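Local coordinates for PmbA-related protein (Thermotoga maritima, PDB 1VL4) that is of unproven function but probably acts as a metallopeptidase of the PmbA/TldD (U62) type, at residues Glu64-Leu68 against Cys87-Leu92; Met250-Met254 against Ala378-Glu384. All coordinates share one frame; numbering follows the deposited sequence. Where two conformers were deposited one is given.

Contact 1. Residues Glu64-Leu68 against Cys87-Leu92; sequences EIKVL and CFEEAL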
ATOM      1  N   GLU A  64       3.702   2.640  21.101  1.00 12.13           N
ATOM      2  CA  GLU A  64       4.815   1.727  20.987  1.00 14.15           C
ATOM      3  C   GLU A  64       5.588   1.729  22.293  1.00 11.30           C
ATOM      4  O   GLU A  64       6.011   2.793  22.767  1.00 13.68           O
ATOM      5  CB  GLU A  64       5.782   2.177  19.890  1.00 16.62           C
ATOM      6  CG  GLU A  64       6.934   1.162  19.672  1.00 21.81           C
ATOM      7  CD  GLU A  64       8.044   1.682  18.749  1.00 25.69           C
ATOM      8  OE1 GLU A  64       8.015   2.864  18.324  1.00 40.86           O
ATOM      9  OE2 GLU A  64       8.959   0.894  18.454  1.00 43.82           O
ATOM     10  N   ILE A  65       5.821   0.537  22.820  1.00  9.51           N
ATOM     11  CA  ILE A  65       6.593   0.329  24.040  1.00 10.69           C
ATOM     12  C   ILE A  65       7.900  -0.387  23.641  1.00 11.77           C
ATOM     13  O   ILE A  65       7.860  -1.521  23.122  1.00  8.83           O
ATOM     14  CB  ILE A  65       5.828  -0.503  25.021  1.00  8.07           C
ATOM     15  CG1 ILE A  65       4.541   0.201  25.462  1.00 15.81           C
ATOM     16  CG2 ILE A  65       6.695  -0.825  26.284  1.00 14.04           C
ATOM     17  CD1 ILE A  65       3.316  -0.599  25.316  1.00 19.73           C
ATOM     18  N   LYS A  66       9.042   0.278  23.831  1.00  8.23           N
ATOM     19  CA  LYS A  66      10.317  -0.335  23.480  1.00 10.34           C
ATOM     20  C   LYS A  66      11.237  -0.419  24.710  1.00 10.11           C
ATOM     21  O   LYS A  66      11.480   0.607  25.377  1.00  8.65           O
ATOM     22  CB  LYS A  66      10.977   0.461  22.378  1.00 10.74           C
ATOM     23  CG  LYS A  66      12.276  -0.113  21.824  1.00  9.66           C
ATOM     24  CD  LYS A  66      12.761   0.744  20.679  1.00 18.76           C
ATOM     25  CE  LYS A  66      12.211   0.302  19.319  1.00 25.35           C
ATOM     26  NZ  LYS A  66      12.814   1.085  18.187  1.00 32.29           N
ATOM     27  N   VAL A  67      11.730  -1.617  24.992  0.50  8.83           N
ATOM     28  CA  VAL A  67      12.620  -1.852  26.142  0.50  9.77           C
ATOM     29  C   VAL A  67      14.040  -2.141  25.635  0.50 10.99           C
ATOM     30  O   VAL A  67      14.204  -2.919  24.676  0.50  4.12           O
ATOM     31  CB  VAL A  67      12.130  -3.002  26.980  0.50 10.51           C
ATOM     32  CG1 VAL A  67      13.139  -3.362  28.046  0.50 12.37           C
ATOM     33  CG2 VAL A  67      10.768  -2.655  27.609  0.50 11.77           C
ATOM     34  N   LEU A  68      15.038  -1.532  26.300  1.00 11.81           N
ATOM     35  CA  LEU A  68      16.460  -1.557  25.877  1.00 10.26           C
ATOM     36  C   LEU A  68      17.256  -2.223  26.983  1.00 12.09           C
ATOM     37  O   LEU A  68      17.177  -1.821  28.122  1.00 11.69           O
ATOM     38  CB  LEU A  68      16.944  -0.168  25.607  1.00 11.47           C
ATOM     39  CG  LEU A  68      18.416   0.051  25.253  1.00 10.54           C
ATOM     40  CD1 LEU A  68      18.756  -0.553  23.909  1.00 15.70           C
ATOM     41  CD2 LEU A  68      18.671   1.558  25.239  1.00 16.28           C
ATOM     42  N   CYS A  87       1.955  -5.461  28.667  1.00 15.88           N
ATOM     43  CA  CYS A  87       2.683  -4.781  27.595  1.00 15.02           C
ATOM     44  C   CYS A  87       4.215  -4.801  27.770  1.00 16.49           C
ATOM     45  O   CYS A  87       4.954  -5.090  26.825  1.00 13.85           O
ATOM     46  CB  CYS A  87       2.258  -3.344  27.533  1.00 16.70           C
ATOM     47  SG  CYS A  87       0.596  -3.138  26.876  1.00 22.05           S
ATOM     48  N   PHE A  88       4.670  -4.477  28.980  1.00 13.84           N
ATOM     49  CA  PHE A  88       6.067  -4.482  29.294  1.00 12.30           C
ATOM     50  C   PHE A  88       6.641  -5.886  29.161  1.00 12.06           C
ATOM     51  O   PHE A  88       7.680  -6.084  28.526  1.00 12.24           O
ATOM     52  CB  PHE A  88       6.288  -3.888  30.701  1.00 14.36           C
ATOM     53  CG  PHE A  88       7.696  -4.002  31.195  1.00 11.20           C
ATOM     54  CD1 PHE A  88       8.097  -5.135  31.882  1.00 12.68           C
ATOM     55  CD2 PHE A  88       8.624  -2.974  30.963  1.00 10.78           C
ATOM     56  CE1 PHE A  88       9.397  -5.276  32.368  1.00 16.26           C
ATOM     57  CE2 PHE A  88       9.928  -3.106  31.437  1.00 14.53           C
ATOM     58  CZ  PHE A  88      10.311  -4.266  32.143  1.00  9.50           C
ATOM     59  N   GLU A  89       5.964  -6.864  29.739  1.00 11.96           N
ATOM     60  CA  GLU A  89       6.432  -8.239  29.695  1.00 13.70           C
ATOM     61  C   GLU A  89       6.514  -8.760  28.246  1.00 13.45           C
ATOM     62  O   GLU A  89       7.423  -9.519  27.894  1.00 13.09           O
ATOM     63  CB  GLU A  89       5.558  -9.147  30.575  1.00 14.32           C
ATOM     64  CG  GLU A  89       5.618  -8.854  32.109  1.00 23.97           C
ATOM     65  CD  GLU A  89       7.016  -8.990  32.766  1.00 43.02           C
ATOM     66  OE1 GLU A  89       7.937  -9.610  32.171  1.00 47.01           O
ATOM     67  OE2 GLU A  89       7.180  -8.479  33.907  1.00 49.36           O
ATOM     68  N   GLU A  90       5.598  -8.311  27.404  1.00 12.03           N
ATOM     69  CA  GLU A  90       5.605  -8.665  25.987  1.00 11.15           C
ATOM     70  C   GLU A  90       6.831  -8.080  25.297  1.00  7.79           C
ATOM     71  O   GLU A  90       7.542  -8.770  24.570  1.00  7.45           O
ATOM     72  CB  GLU A  90       4.314  -8.170  25.342  1.00 13.34           C
ATOM     73  CG  GLU A  90       4.083  -8.643  23.930  1.00 16.70           C
ATOM     74  CD  GLU A  90       3.765 -10.138  23.789  1.00 13.68           C
ATOM     75  OE1 GLU A  90       3.644 -10.897  24.772  1.00 15.80           O
ATOM     76  OE2 GLU A  90       3.685 -10.560  22.638  1.00 16.74           O
ATOM     77  N   ALA A  91       7.126  -6.812  25.558  1.00 10.05           N
ATOM     78  CA  ALA A  91       8.299  -6.138  24.935  1.00  7.18           C
ATOM     79  C   ALA A  91       9.577  -6.800  25.427  1.00  8.22           C
ATOM     80  O   ALA A  91      10.513  -7.012  24.655  1.00  7.43           O
ATOM     81  CB  ALA A  91       8.326  -4.671  25.272  1.00  7.52           C
ATOM     82  N   LEU A  92       9.614  -7.122  26.714  1.00  9.75           N
ATOM     83  CA  LEU A  92      10.789  -7.739  27.309  1.00 14.04           C
ATOM     84  C   LEU A  92      11.038  -9.098  26.629  1.00 12.91           C
ATOM     85  O   LEU A  92      12.166  -9.456  26.227  1.00 11.95           O
ATOM     86  CB  LEU A  92      10.537  -7.921  28.810  1.00 16.15           C
ATOM     87  CG  LEU A  92      11.768  -8.060  29.701  1.00 20.49           C
ATOM     88  CD1 LEU A  92      12.523  -6.758  29.765  1.00 23.28           C
ATOM     89  CD2 LEU A  92      11.361  -8.551  31.118  1.00 19.42           C
TER
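V67 and I65, the two residues of strand 64-68 that turn their side chains to helix 87-92, share its inner face: V67 packs on A91, F88 and L92, while I65 reaches C87 and A91. In the conformer given, one of two deposited for V67, V67 CG2 rests 3.9 Å from A91 CB and also reaches F88 CE2, approaching the ring obliquely; V67 CG1, anti to the backbone N (chi1 172°), meets L92 CD1 at 3.9 Å. I65 uses its longer branch: I65 CD1 touches C87 CB at 3.7 Å and lies 4.0 Å from C87 SG. Because A91 carries a single methyl, the helix comes close here; A91 CB stands 3.8 Å from the carbonyl O of I65, and the CA atoms of V67 and A91 are 6.2 Å apart. No hydrogen bond crosses the interface. Helix 84-93 packs on the antiparallel sheet to which strand 51-69 belongs, and the axes of the two short segments approach to 7.8 Å at a crossing angle of -53°. Strand 64-68 is held in that sheet by backbone bonds from I65 to F76 and from V67 to G74. L22 of helix 15-29 also touches I65 and F88.

Contact 2. Residues Met250-Met254 against Ala378-Glu384; sequences MFIPM and ANSISGE
S380 OG donates a hydrogen bond to the backbone O of M250 at 3.0 Å, the one such bond between segments 250-254 and 378-384. S380 OG lies in the carbonyl plane of M250, and the C=O...OG angle of 114° suits a lone pair. The first torsion of S380 (chi1 -62°) sets OG beside its own backbone N and so brings it to this carbonyl. The pyrrolidine ring of P253 packs on the same serine, with P253 CG 3.7 Å from S380 OG and almost as near S380 CB. Two methionines of the same segment reach across to the loop. M250 bends at its thioether (chi3 -74°), bringing M250 CE to 3.3 Å from G383 O and near N379 O, while M250 SD lies 4.1 Å from A378 CB. M254 instead runs extended beyond CG, and M254 CE ends 3.7 Å from G383 CA. A CB on G383 would stand close to this methyl, and the backbone angles of G383 would press such an atom against the preceding carbonyl.

Behind this shell the loop fixes its own shape. N379 OD1 accepts from S382 N at 2.9 Å, an Asx motif in which the donor sits above the carbonyl plane, and S382 OG takes E384 N in an ST turn. G383 and E384 both face N379 in a G1 beta bulge, which leads into strand 384-395. Farther out, N411 binds S382 O and E384 OE2, and F412 of helix 412-417 packs on M250.

With S380 replaced by an alanine, the M250 carbonyl is likely to lose its hydroxyl donor, and P253 CG its contact with OG. One directional hydrogen bond therefore sets how turn and loop meet, while the methionine methyls add non-directional contact with backbone atoms of G383 and, for M250, N379 O.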
ATOM      1  N   MET A 250      13.225  10.557  -5.455  1.00 17.16           N
ATOM      2  CA  MET A 250      14.189   9.464  -5.666  1.00 17.28           C
ATOM      3  C   MET A 250      15.585   9.772  -5.082  1.00 17.73           C
ATOM      4  O   MET A 250      16.448   8.901  -4.984  1.00 21.28           O
ATOM      5  CB  MET A 250      14.225   9.083  -7.133  1.00 18.18           C
ATOM      6  CG  MET A 250      15.176   9.898  -8.021  1.00 15.97           C
ATOM      7  SD  MET A 250      15.126   9.235  -9.715  1.00 16.83           S
ATOM      8  CE  MET A 250      16.053   7.698  -9.577  1.00  9.84           C
ATOM      9  N   PHE A 251      15.788  11.011  -4.650  1.00 15.24           N
ATOM     10  CA  PHE A 251      17.030  11.391  -3.992  1.00 15.68           C
ATOM     11  C   PHE A 251      17.039  10.945  -2.522  1.00 12.90           C
ATOM     12  O   PHE A 251      18.080  10.791  -1.906  1.00 13.83           O
ATOM     13  CB  PHE A 251      17.166  12.905  -4.080  1.00 14.31           C
ATOM     14  CG  PHE A 251      18.543  13.427  -3.767  1.00 18.15           C
ATOM     15  CD1 PHE A 251      19.654  12.941  -4.423  1.00 15.34           C
ATOM     16  CD2 PHE A 251      18.714  14.412  -2.819  1.00 14.98           C
ATOM     17  CE1 PHE A 251      20.938  13.441  -4.115  1.00 17.83           C
ATOM     18  CE2 PHE A 251      19.960  14.926  -2.526  1.00 19.72           C
ATOM     19  CZ  PHE A 251      21.076  14.451  -3.177  1.00 16.09           C
ATOM     20  N   ILE A 252      15.866  10.729  -1.969  1.00 12.66           N
ATOM     21  CA  ILE A 252      15.740  10.534  -0.518  1.00 14.71           C
ATOM     22  C   ILE A 252      16.445   9.236  -0.023  1.00 14.29           C
ATOM     23  O   ILE A 252      17.281   9.312   0.881  1.00 17.87           O
ATOM     24  CB  ILE A 252      14.273  10.662  -0.077  1.00 14.12           C
ATOM     25  CG1 ILE A 252      13.844  12.139  -0.109  1.00 16.45           C
ATOM     26  CG2 ILE A 252      14.073  10.020   1.315  1.00 20.57           C
ATOM     27  CD1 ILE A 252      12.313  12.381   0.156  1.00 19.02           C
ATOM     28  N   PRO A 253      16.177   8.072  -0.658  1.00 17.77           N
ATOM     29  CA  PRO A 253      16.963   6.879  -0.277  1.00 16.04           C
ATOM     30  C   PRO A 253      18.489   7.012  -0.457  1.00 16.42           C
ATOM     31  O   PRO A 253      19.261   6.437   0.318  1.00 13.25           O
ATOM     32  CB  PRO A 253      16.388   5.769  -1.170  1.00 18.31           C
ATOM     33  CG  PRO A 253      15.059   6.269  -1.677  1.00 18.75           C
ATOM     34  CD  PRO A 253      15.163   7.768  -1.690  1.00 13.89           C
ATOM     35  N   MET A 254      18.936   7.803  -1.442  1.00 15.88           N
ATOM     36  CA  MET A 254      20.378   7.996  -1.710  1.00 13.31           C
ATOM     37  C   MET A 254      21.135   8.662  -0.577  1.00 12.59           C
ATOM     38  O   MET A 254      22.326   8.403  -0.358  1.00 11.65           O
ATOM     39  CB  MET A 254      20.594   8.861  -2.964  1.00 13.94           C
ATOM     40  CG  MET A 254      19.774   8.410  -4.141  1.00 13.78           C
ATOM     41  SD  MET A 254      20.216   9.319  -5.611  1.00 18.93           S
ATOM     42  CE  MET A 254      19.249   8.401  -6.802  1.00 11.48           C
ATOM     43  N   ALA A 378      11.606   4.574 -11.316  1.00 17.67           N
ATOM     44  CA  ALA A 378      12.712   5.301 -10.675  1.00 17.86           C
ATOM     45  C   ALA A 378      13.574   4.391  -9.795  1.00 18.52           C
ATOM     46  O   ALA A 378      13.060   3.851  -8.857  1.00 22.92           O
ATOM     47  CB  ALA A 378      12.151   6.423  -9.867  1.00 17.05           C
ATOM     48  N   ASN A 379      14.856   4.200 -10.114  1.00 15.92           N
ATOM     49  CA  ASN A 379      15.742   3.348  -9.335  1.00 14.92           C
ATOM     50  C   ASN A 379      16.738   4.153  -8.511  1.00 16.98           C
ATOM     51  O   ASN A 379      17.737   4.651  -9.036  1.00 15.65           O
ATOM     52  CB  ASN A 379      16.506   2.354 -10.231  1.00 17.16           C
ATOM     53  CG  ASN A 379      17.267   1.294  -9.424  1.00 20.98           C
ATOM     54  OD1 ASN A 379      17.945   1.614  -8.452  1.00 19.08           O
ATOM     55  ND2 ASN A 379      17.169   0.027  -9.844  1.00 16.46           N
ATOM     56  N   SER A 380      16.473   4.241  -7.205  1.00 17.21           N
ATOM     57  CA  SER A 380      17.309   4.995  -6.290  1.00 18.78           C
ATOM     58  C   SER A 380      18.638   4.301  -5.981  1.00 18.51           C
ATOM     59  O   SER A 380      19.572   4.930  -5.452  1.00 16.71           O
ATOM     60  CB  SER A 380      16.531   5.311  -5.022  1.00 20.66           C
ATOM     61  OG  SER A 380      15.397   6.124  -5.336  1.00 23.20           O
ATOM     62  N   ILE A 381      18.764   3.024  -6.334  1.00 17.10           N
ATOM     63  CA  ILE A 381      20.054   2.369  -6.126  1.00 15.52           C
ATOM     64  C   ILE A 381      21.009   2.785  -7.223  1.00 15.10           C
ATOM     65  O   ILE A 381      22.158   3.071  -6.963  1.00 18.67           O
ATOM     66  CB  ILE A 381      19.954   0.834  -6.019  1.00 16.96           C
ATOM     67  CG1 ILE A 381      18.946   0.422  -4.943  1.00 19.90           C
ATOM     68  CG2 ILE A 381      21.342   0.231  -5.674  1.00 20.54           C
ATOM     69  CD1 ILE A 381      18.566  -1.046  -5.038  1.00 19.97           C
ATOM     70  N   SER A 382      20.547   2.794  -8.462  1.00 15.76           N
ATOM     71  CA  SER A 382      21.412   3.160  -9.598  1.00 17.73           C
ATOM     72  C   SER A 382      21.350   4.651  -9.902  1.00 15.88           C
ATOM     73  O   SER A 382      22.272   5.202 -10.487  1.00 19.20           O
ATOM     74  CB  SER A 382      20.963   2.445 -10.862  1.00 13.93           C
ATOM     75  OG  SER A 382      19.591   2.682 -11.085  1.00 16.00           O
ATOM     76  N   GLY A 383      20.223   5.261  -9.563  1.00 16.69           N
ATOM     77  CA  GLY A 383      19.897   6.628  -9.983  1.00 15.61           C
ATOM     78  C   GLY A 383      19.096   6.694 -11.274  1.00 15.33           C
ATOM     79  O   GLY A 383      18.568   7.767 -11.647  1.00 14.35           O
ATOM     80  N   GLU A 384      18.975   5.556 -11.956  1.00 13.95           N
ATOM     81  CA  GLU A 384      18.340   5.523 -13.261  1.00 14.30           C
ATOM     82  C   GLU A 384      16.842   5.670 -13.138  1.00 14.97           C
ATOM     83  O   GLU A 384      16.223   5.146 -12.200  1.00 13.51           O
ATOM     84  CB  GLU A 384      18.655   4.221 -13.998  1.00 16.05           C
ATOM     85  CG  GLU A 384      20.107   4.016 -14.329  1.00 20.04           C
ATOM     86  CD  GLU A 384      20.631   5.060 -15.273  1.00 29.14           C
ATOM     87  OE1 GLU A 384      19.974   5.333 -16.308  1.00 32.72           O
ATOM     88  OE2 GLU A 384      21.711   5.595 -14.975  1.00 28.22           O
TER

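Contact 1 belongs to metallopeptidase domain 1 and contact 2 to the C-terminal domain, and they follow one another in series along the chain. Their centres are 35 Å apart and their nearest atoms about 19 Å, so neither touches the other. The centre of contact 1 is peripheral, about 31 Å from the centre of the chain, at the sheet containing strand 51-69; that of contact 2 lies about 15 Å from the centre of the chain. They also differ in kind: the first is apolar between regular elements, whereas the second joins a short helical turn to a loop through a hydrogen bond. The second subunit comes near contact 1 at E90, where R41 of that subunit makes a weak, long ion pair and its D57 brings a like charge close, but does not touch contact 2.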